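Local coordinates for centromeric protein-C, isoform A (Drosophila melanogaster, PDB 6O2K), which probably acts as an adaptor linking centromeric chromatin to other proteins at the kinetochore, through a longer chain of which this is the dimeric cupin domain, at residues P84-T98 with H108-R121. Numbering follows the deposited sequence. Where two conformers were deposited one is given.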
ATOM      1  N   PRO B  84       2.787  15.856   4.481  1.00 19.15           N
ATOM      2  CA  PRO B  84       1.474  15.234   4.662  1.00 17.79           C
ATOM      3  C   PRO B  84       1.610  13.731   4.492  1.00 18.14           C
ATOM      4  O   PRO B  84       2.591  13.231   3.941  1.00 19.41           O
ATOM      5  CB  PRO B  84       0.617  15.834   3.536  1.00 18.05           C
ATOM      6  CG  PRO B  84       1.460  16.893   2.894  1.00 23.80           C
ATOM      7  CD  PRO B  84       2.890  16.573   3.202  1.00 20.36           C
ATOM      8  N   LEU B  85       0.623  12.996   4.978  1.00 16.97           N
ATOM      9  CA  LEU B  85       0.711  11.555   4.799  1.00 19.48           C
ATOM     10  C   LEU B  85      -0.670  10.955   4.592  1.00 19.40           C
ATOM     11  O   LEU B  85      -1.692  11.605   4.798  1.00 19.68           O
ATOM     12  CB  LEU B  85       1.448  10.914   5.971  1.00 28.36           C
ATOM     13  CG  LEU B  85       1.011  11.092   7.411  1.00 35.26           C
ATOM     14  CD1 LEU B  85      -0.128  10.173   7.631  1.00 42.41           C
ATOM     15  CD2 LEU B  85       2.169  10.663   8.296  1.00 37.10           C
ATOM     16  N   LYS B  86      -0.684   9.710   4.135  1.00 15.19           N
ATOM     17  CA  LYS B  86      -1.889   8.904   4.059  1.00 15.51           C
ATOM     18  C   LYS B  86      -1.661   7.660   4.909  1.00 20.95           C
ATOM     19  O   LYS B  86      -0.599   7.040   4.825  1.00 20.59           O
ATOM     20  CB  LYS B  86      -2.206   8.509   2.610  1.00 19.32           C
ATOM     21  CG  LYS B  86      -2.404   9.699   1.683  1.00 16.60           C
ATOM     22  CD  LYS B  86      -2.804   9.312   0.276  1.00 14.68           C
ATOM     23  CE  LYS B  86      -2.858  10.569  -0.615  1.00 21.05           C
ATOM     24  NZ  LYS B  86      -1.533  11.225  -0.772  1.00 22.49           N
ATOM     25  N   LEU B  87      -2.639   7.314   5.733  1.00 15.50           N
ATOM     26  CA  LEU B  87      -2.597   6.096   6.533  1.00 18.19           C
ATOM     27  C   LEU B  87      -3.595   5.103   5.951  1.00 18.18           C
ATOM     28  O   LEU B  87      -4.795   5.396   5.869  1.00 15.83           O
ATOM     29  CB  LEU B  87      -2.910   6.402   7.998  1.00 20.07           C
ATOM     30  CG  LEU B  87      -2.024   7.452   8.693  1.00 24.00           C
ATOM     31  CD1 LEU B  87      -2.552   7.759  10.091  1.00 25.44           C
ATOM     32  CD2 LEU B  87      -0.573   6.972   8.779  1.00 17.67           C
ATOM     33  N   LEU B  88      -3.101   3.934   5.554  1.00 16.67           N
ATOM     34  CA  LEU B  88      -3.901   2.925   4.872  0.55 18.50           C
ATOM     35  C   LEU B  88      -3.792   1.613   5.635  1.00 18.23           C
ATOM     36  O   LEU B  88      -2.698   1.040   5.730  1.00 23.62           O
ATOM     37  CB  LEU B  88      -3.428   2.760   3.424  0.55 15.57           C
ATOM     38  CG  LEU B  88      -4.063   1.674   2.561  0.55 19.80           C
ATOM     39  CD1 LEU B  88      -5.556   1.908   2.405  0.55 19.49           C
ATOM     40  CD2 LEU B  88      -3.379   1.676   1.202  0.55 14.50           C
ATOM     41  N   VAL B  89      -4.918   1.126   6.154  1.00 18.41           N
ATOM     42  CA  VAL B  89      -4.895  -0.035   7.041  1.00 17.22           C
ATOM     43  C   VAL B  89      -4.601  -1.302   6.237  1.00 19.91           C
ATOM     44  O   VAL B  89      -5.295  -1.623   5.263  1.00 16.34           O
ATOM     45  CB  VAL B  89      -6.209  -0.152   7.822  1.00 15.35           C
ATOM     46  CG1 VAL B  89      -6.213  -1.407   8.672  1.00 18.68           C
ATOM     47  CG2 VAL B  89      -6.387   1.082   8.712  1.00 20.10           C
ATOM     48  N   GLN B  90      -3.555  -2.024   6.648  1.00 19.62           N
ATOM     49  CA  GLN B  90      -3.164  -3.294   6.047  1.00 20.42           C
ATOM     50  C   GLN B  90      -3.745  -4.483   6.779  1.00 21.43           C
ATOM     51  O   GLN B  90      -4.016  -5.524   6.152  1.00 20.31           O
ATOM     52  CB  GLN B  90      -1.640  -3.429   6.035  1.00 20.17           C
ATOM     53  CG  GLN B  90      -0.956  -2.346   5.244  1.00 20.62           C
ATOM     54  CD  GLN B  90      -1.225  -2.513   3.770  1.00 26.21           C
ATOM     55  OE1 GLN B  90      -0.856  -3.522   3.177  1.00 27.23           O
ATOM     56  NE2 GLN B  90      -1.888  -1.526   3.174  1.00 27.03           N
ATOM     57  N   PHE B  91      -3.918  -4.367   8.093  1.00 17.64           N
ATOM     58  CA  PHE B  91      -4.530  -5.453   8.849  1.00 20.38           C
ATOM     59  C   PHE B  91      -5.051  -4.876  10.153  1.00 25.14           C
ATOM     60  O   PHE B  91      -4.387  -4.042  10.771  1.00 23.06           O
ATOM     61  CB  PHE B  91      -3.532  -6.590   9.134  1.00 24.31           C
ATOM     62  CG  PHE B  91      -4.155  -7.794   9.799  1.00 22.64           C
ATOM     63  CD1 PHE B  91      -4.207  -7.890  11.181  1.00 25.06           C
ATOM     64  CD2 PHE B  91      -4.702  -8.819   9.042  1.00 26.66           C
ATOM     65  CE1 PHE B  91      -4.792  -8.984  11.793  1.00 26.62           C
ATOM     66  CE2 PHE B  91      -5.280  -9.932   9.648  1.00 25.80           C
ATOM     67  CZ  PHE B  91      -5.330 -10.017  11.020  1.00 31.14           C
ATOM     68  N   GLY B  92      -6.232  -5.313  10.560  1.00 22.62           N
ATOM     69  CA  GLY B  92      -6.738  -4.888  11.853  1.00 19.72           C
ATOM     70  C   GLY B  92      -7.639  -3.675  11.811  1.00 22.01           C
ATOM     71  O   GLY B  92      -8.330  -3.439  10.816  1.00 21.41           O
ATOM     72  N   GLU B  93      -7.637  -2.898  12.891  1.00 24.15           N
ATOM     73  CA  GLU B  93      -8.549  -1.772  13.061  0.54 20.47           C
ATOM     74  C   GLU B  93      -7.836  -0.685  13.855  1.00 18.69           C
ATOM     75  O   GLU B  93      -7.092  -0.992  14.800  1.00 19.34           O
ATOM     76  CB  GLU B  93      -9.827  -2.218  13.792  0.54 22.68           C
ATOM     77  CG  GLU B  93     -10.994  -1.228  13.777  0.54 21.09           C
ATOM     78  CD  GLU B  93     -12.204  -1.753  14.549  0.54 25.56           C
ATOM     79  OE1 GLU B  93     -12.295  -2.987  14.748  0.54 30.24           O
ATOM     80  OE2 GLU B  93     -13.054  -0.941  14.976  0.54 28.27           O
ATOM     81  N   PHE B  94      -8.075   0.572  13.490  1.00 18.67           N
ATOM     82  CA  PHE B  94      -7.408   1.690  14.137  1.00 19.47           C
ATOM     83  C   PHE B  94      -8.407   2.796  14.444  1.00 24.54           C
ATOM     84  O   PHE B  94      -9.363   3.016  13.702  1.00 21.65           O
ATOM     85  CB  PHE B  94      -6.285   2.269  13.255  1.00 18.09           C
ATOM     86  CG  PHE B  94      -5.060   1.399  13.169  1.00 21.24           C
ATOM     87  CD1 PHE B  94      -4.086   1.454  14.157  1.00 17.59           C
ATOM     88  CD2 PHE B  94      -4.877   0.528  12.097  1.00 22.55           C
ATOM     89  CE1 PHE B  94      -2.952   0.662  14.073  1.00 21.75           C
ATOM     90  CE2 PHE B  94      -3.743  -0.272  12.012  1.00 20.76           C
ATOM     91  CZ  PHE B  94      -2.782  -0.208  13.005  1.00 21.89           C
ATOM     92  N   ASN B  95      -8.159   3.503  15.542  1.00 20.62           N
ATOM     93  CA  ASN B  95      -8.828   4.752  15.853  1.00 22.74           C
ATOM     94  C   ASN B  95      -7.829   5.878  15.638  1.00 22.29           C
ATOM     95  O   ASN B  95      -6.710   5.824  16.173  1.00 21.19           O
ATOM     96  CB  ASN B  95      -9.335   4.760  17.297  1.00 27.57           C
ATOM     97  CG  ASN B  95     -10.450   3.759  17.535  1.00 30.86           C
ATOM     98  OD1 ASN B  95     -11.198   3.413  16.622  1.00 36.34           O
ATOM     99  ND2 ASN B  95     -10.577   3.304  18.775  1.00 30.83           N
ATOM    100  N   VAL B  96      -8.226   6.891  14.867  1.00 20.13           N
ATOM    101  CA  VAL B  96      -7.361   8.022  14.538  1.00 21.60           C
ATOM    102  C   VAL B  96      -8.035   9.305  14.998  1.00 20.83           C
ATOM    103  O   VAL B  96      -9.203   9.541  14.675  1.00 23.66           O
ATOM    104  CB  VAL B  96      -7.056   8.082  13.030  1.00 21.00           C
ATOM    105  CG1 VAL B  96      -6.168   9.299  12.706  1.00 20.35           C
ATOM    106  CG2 VAL B  96      -6.407   6.763  12.554  1.00 18.84           C
ATOM    107  N   GLU B  97      -7.298  10.134  15.741  1.00 19.92           N
ATOM    108  CA  GLU B  97      -7.778  11.442  16.176  1.00 17.89           C
ATOM    109  C   GLU B  97      -6.997  12.518  15.438  1.00 21.97           C
ATOM    110  O   GLU B  97      -5.762  12.471  15.414  1.00 21.60           O
ATOM    111  CB  GLU B  97      -7.613  11.634  17.690  1.00 20.56           C
ATOM    112  CG  GLU B  97      -7.876  10.393  18.551  1.00 33.23           C
ATOM    113  CD  GLU B  97      -9.320   9.903  18.493  1.00 45.99           C
ATOM    114  OE1 GLU B  97      -9.525   8.673  18.334  1.00 42.57           O
ATOM    115  OE2 GLU B  97     -10.246  10.738  18.609  1.00 48.15           O
ATOM    116  N   THR B  98      -7.714  13.483  14.832  1.00 18.85           N
ATOM    117  CA  THR B  98      -7.074  14.540  14.052  1.00 18.88           C
ATOM    118  C   THR B  98      -7.578  15.910  14.479  1.00 20.97           C
ATOM    119  O   THR B  98      -8.759  16.071  14.795  1.00 17.91           O
ATOM    120  CB  THR B  98      -7.315  14.386  12.532  1.00 19.38           C
ATOM    121  OG1 THR B  98      -8.719  14.276  12.266  1.00 20.70           O
ATOM    122  CG2 THR B  98      -6.597  13.150  11.991  1.00 22.06           C
ATOM    123  N   HIS B 108     -12.684  12.145  15.461  1.00 22.21           N
ATOM    124  CA  HIS B 108     -12.396  10.743  15.713  1.00 23.30           C
ATOM    125  C   HIS B 108     -12.866   9.927  14.508  1.00 25.23           C
ATOM    126  O   HIS B 108     -14.021  10.049  14.087  1.00 26.67           O
ATOM    127  CB  HIS B 108     -13.103  10.305  17.005  1.00 30.96           C
ATOM    128  CG  HIS B 108     -13.126   8.825  17.232  1.00 44.93           C
ATOM    129  ND1 HIS B 108     -12.068   8.140  17.792  1.00 51.15           N
ATOM    130  CD2 HIS B 108     -14.089   7.900  16.998  1.00 50.10           C
ATOM    131  CE1 HIS B 108     -12.373   6.855  17.881  1.00 50.84           C
ATOM    132  NE2 HIS B 108     -13.594   6.684  17.405  1.00 49.76           N
ATOM    133  N   SER B 109     -11.970   9.113  13.938  1.00 22.37           N
ATOM    134  CA  SER B 109     -12.310   8.242  12.822  1.00 23.44           C
ATOM    135  C   SER B 109     -11.899   6.814  13.137  1.00 25.35           C
ATOM    136  O   SER B 109     -10.902   6.578  13.821  1.00 25.64           O
ATOM    137  CB  SER B 109     -11.641   8.685  11.503  1.00 26.26           C
ATOM    138  OG  SER B 109     -11.689  10.090  11.319  1.00 28.04           O
ATOM    139  N   VAL B 110     -12.672   5.859  12.631  1.00 17.16           N
ATOM    140  CA  VAL B 110     -12.384   4.437  12.810  1.00 18.34           C
ATOM    141  C   VAL B 110     -12.099   3.849  11.443  1.00 24.10           C
ATOM    142  O   VAL B 110     -12.927   3.983  10.533  1.00 21.92           O
ATOM    143  CB  VAL B 110     -13.547   3.684  13.477  1.00 23.23           C
ATOM    144  CG1 VAL B 110     -13.172   2.199  13.684  1.00 23.81           C
ATOM    145  CG2 VAL B 110     -13.937   4.342  14.778  1.00 23.82           C
ATOM    146  N   LEU B 111     -10.946   3.179  11.308  1.00 21.13           N
ATOM    147  CA  LEU B 111     -10.490   2.625  10.038  1.00 23.10           C
ATOM    148  C   LEU B 111     -10.355   1.110  10.139  1.00 24.31           C
ATOM    149  O   LEU B 111      -9.696   0.593  11.055  1.00 21.48           O
ATOM    150  CB  LEU B 111      -9.151   3.237   9.607  1.00 17.40           C
ATOM    151  CG  LEU B 111      -9.053   4.784   9.572  1.00 19.70           C
ATOM    152  CD1 LEU B 111      -7.622   5.192   9.285  1.00 19.10           C
ATOM    153  CD2 LEU B 111      -9.980   5.376   8.519  1.00 17.62           C
ATOM    154  N   ARG B 112     -10.955   0.407   9.183  1.00 19.97           N
ATOM    155  CA  ARG B 112     -10.775  -1.033   9.039  1.00 23.80           C
ATOM    156  C   ARG B 112      -9.920  -1.305   7.808  1.00 20.97           C
ATOM    157  O   ARG B 112      -9.510  -0.393   7.093  1.00 18.70           O
ATOM    158  CB  ARG B 112     -12.121  -1.754   8.938  1.00 24.65           C
ATOM    159  CG  ARG B 112     -12.889  -1.803  10.244  1.00 37.95           C
ATOM    160  CD  ARG B 112     -14.367  -2.089  10.034  1.00 45.98           C
ATOM    161  NE  ARG B 112     -15.189  -0.983  10.514  1.00 53.12           N
ATOM    162  CZ  ARG B 112     -15.401  -0.708  11.799  1.00 58.68           C
ATOM    163  NH1 ARG B 112     -14.859  -1.464  12.748  1.00 63.07           N
ATOM    164  NH2 ARG B 112     -16.161   0.325  12.139  1.00 56.63           N
ATOM    165  N   VAL B 113      -9.663  -2.587   7.549  1.00 19.93           N
ATOM    166  CA  VAL B 113      -8.677  -2.936   6.537  1.00 20.59           C
ATOM    167  C   VAL B 113      -9.083  -2.376   5.176  1.00 19.91           C
ATOM    168  O   VAL B 113     -10.249  -2.453   4.764  1.00 18.01           O
ATOM    169  CB  VAL B 113      -8.478  -4.460   6.503  1.00 17.16           C
ATOM    170  CG1 VAL B 113      -9.722  -5.174   5.960  1.00 19.83           C
ATOM    171  CG2 VAL B 113      -7.228  -4.800   5.698  1.00 16.69           C
ATOM    172  N   GLY B 114      -8.112  -1.771   4.488  1.00 17.17           N
ATOM    173  CA  GLY B 114      -8.331  -1.127   3.214  1.00 18.80           C
ATOM    174  C   GLY B 114      -8.823   0.300   3.301  1.00 17.57           C
ATOM    175  O   GLY B 114      -8.869   0.988   2.264  1.00 18.67           O
ATOM    176  N   ASP B 115      -9.197   0.772   4.493  1.00 16.69           N
ATOM    177  CA  ASP B 115      -9.591   2.167   4.664  1.00 14.06           C
ATOM    178  C   ASP B 115      -8.352   3.054   4.745  1.00 17.01           C
ATOM    179  O   ASP B 115      -7.293   2.637   5.227  1.00 17.16           O
ATOM    180  CB  ASP B 115     -10.430   2.353   5.936  1.00 17.32           C
ATOM    181  CG  ASP B 115     -11.743   1.614   5.896  1.00 21.33           C
ATOM    182  OD1 ASP B 115     -12.145   1.128   4.812  1.00 22.43           O
ATOM    183  OD2 ASP B 115     -12.388   1.516   6.968  1.00 19.22           O
ATOM    184  N   MET B 116      -8.500   4.296   4.295  1.00 16.18           N
ATOM    185  CA  MET B 116      -7.417   5.271   4.273  1.00 17.15           C
ATOM    186  C   MET B 116      -7.879   6.607   4.854  1.00 18.75           C
ATOM    187  O   MET B 116      -9.050   6.989   4.738  1.00 19.02           O
ATOM    188  CB  MET B 116      -6.902   5.487   2.831  1.00 14.25           C
ATOM    189  CG  MET B 116      -5.687   6.390   2.728  1.00 21.44           C
ATOM    190  SD  MET B 116      -6.223   8.080   2.344  1.00 27.99           S
ATOM    191  CE  MET B 116      -6.836   7.803   0.706  1.00 18.77           C
ATOM    192  N   ILE B 117      -6.947   7.318   5.485  1.00 14.87           N
ATOM    193  CA  ILE B 117      -7.179   8.698   5.898  1.00 14.20           C
ATOM    194  C   ILE B 117      -6.025   9.565   5.406  1.00 17.83           C
ATOM    195  O   ILE B 117      -4.864   9.151   5.433  1.00 16.31           O
ATOM    196  CB  ILE B 117      -7.364   8.819   7.430  1.00 15.97           C
ATOM    197  CG1 ILE B 117      -7.839  10.234   7.797  1.00 21.12           C
ATOM    198  CG2 ILE B 117      -6.068   8.481   8.172  1.00 19.15           C
ATOM    199  CD1 ILE B 117      -8.279  10.364   9.267  1.00 20.10           C
ATOM    200  N   GLU B 118      -6.361  10.763   4.927  1.00 15.20           N
ATOM    201  CA  GLU B 118      -5.407  11.756   4.468  1.00 17.47           C
ATOM    202  C   GLU B 118      -5.146  12.729   5.620  1.00 15.65           C
ATOM    203  O   GLU B 118      -6.093  13.291   6.184  1.00 19.28           O
ATOM    204  CB  GLU B 118      -5.979  12.493   3.243  1.00 23.06           C
ATOM    205  CG  GLU B 118      -4.972  13.159   2.320  1.00 29.42           C
ATOM    206  CD  GLU B 118      -5.586  13.557   0.962  1.00 35.96           C
ATOM    207  OE1 GLU B 118      -6.821  13.468   0.789  1.00 26.69           O
ATOM    208  OE2 GLU B 118      -4.821  13.957   0.066  1.00 40.42           O
ATOM    209  N   ILE B 119      -3.879  12.888   5.990  1.00 14.71           N
ATOM    210  CA  ILE B 119      -3.420  13.787   7.045  1.00 16.95           C
ATOM    211  C   ILE B 119      -2.723  14.953   6.356  1.00 15.48           C
ATOM    212  O   ILE B 119      -1.630  14.788   5.796  1.00 18.87           O
ATOM    213  CB  ILE B 119      -2.456  13.081   8.013  1.00 15.72           C
ATOM    214  CG1 ILE B 119      -3.016  11.738   8.505  1.00 23.24           C
ATOM    215  CG2 ILE B 119      -2.060  14.005   9.192  1.00 15.72           C
ATOM    216  CD1 ILE B 119      -4.069  11.836   9.572  1.00 28.69           C
ATOM    217  N   ASP B 120      -3.338  16.135   6.402  1.00 14.73           N
ATOM    218  CA  ASP B 120      -2.756  17.301   5.752  1.00 17.67           C
ATOM    219  C   ASP B 120      -1.560  17.841   6.537  1.00 21.67           C
ATOM    220  O   ASP B 120      -1.382  17.585   7.733  1.00 18.81           O
ATOM    221  CB  ASP B 120      -3.799  18.413   5.593  1.00 19.00           C
ATOM    222  CG  ASP B 120      -5.024  17.951   4.835  1.00 27.80           C
ATOM    223  OD1 ASP B 120      -4.872  17.526   3.674  1.00 26.99           O
ATOM    224  OD2 ASP B 120      -6.125  17.968   5.417  1.00 34.24           O
ATOM    225  N   ARG B 121      -0.746  18.629   5.845  1.00 19.02           N
ATOM    226  CA  ARG B 121       0.374  19.284   6.495  1.00 17.50           C
ATOM    227  C   ARG B 121      -0.124  20.160   7.639  1.00 20.52           C
ATOM    228  O   ARG B 121      -1.112  20.890   7.495  1.00 19.38           O
ATOM    229  CB  ARG B 121       1.154  20.111   5.473  1.00 22.45           C
ATOM    230  CG  ARG B 121       2.426  20.724   6.037  1.00 30.79           C
ATOM    231  CD  ARG B 121       3.315  21.241   4.934  1.00 39.00           C
ATOM    232  NE  ARG B 121       4.617  21.626   5.452  1.00 44.67           N
ATOM    233  CZ  ARG B 121       5.623  22.058   4.702  1.00 51.71           C
ATOM    234  NH1 ARG B 121       5.474  22.168   3.389  1.00 51.88           N
ATOM    235  NH2 ARG B 121       6.779  22.386   5.268  1.00 56.97           N
TER
HETATM  236  O   HOH W   1     -10.012  -4.919   9.395  1.00 22.80           O
HETATM  237  O   HOH W   2      -9.774  11.549  12.600  1.00 19.54           O
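Leu-85 and Ile-119 lie side by side, both pointing into the barrel, CD1 of Leu-85 pressed tightly on CG1 of Ile-119 at 3.4 Å. Two residues along, at the next inward-facing pair, CB of Leu-87 rests on CG2 of Ile-117 (3.8 Å). Val-96, on the facing sheet, sends CG1, anti to the backbone N (chi1 179°), across to CD1 of Ile-117, while its CG2 packs against CD1 of Leu-111 on the neighbouring strand of its own sheet (3.8 Å). Branched aliphatic residues suit this place, filling the interior between two sheets without bringing in polar atoms. Near the corner, Val-89 crosses Leu-111, CG2 to CB at 3.6 Å.

Polar side chains occupy the outer face of strand 93-98. The ring edge of His-108 gives ND1-H to the syn lone pair of Glu-97 OE1 at 2.7 Å, nearly in the ring plane, with a weak second bond to OE2. In one of its two conformers Glu-93 extends alongside Arg-112, OE2 forming a 2.9 Å salt bridge with NH1. In the type II turn from Arg-112 to Asp-115, Gly-114 N bonds to Val-89 O; a side chain at Gly-114 would jam against the preceding carbonyl O. Met-116 and Ile-117 extend their sheet into the second subunit by antiparallel pairing. Two antiparallel strand pairs, packed face to face, form part of the cupin beta-barrel.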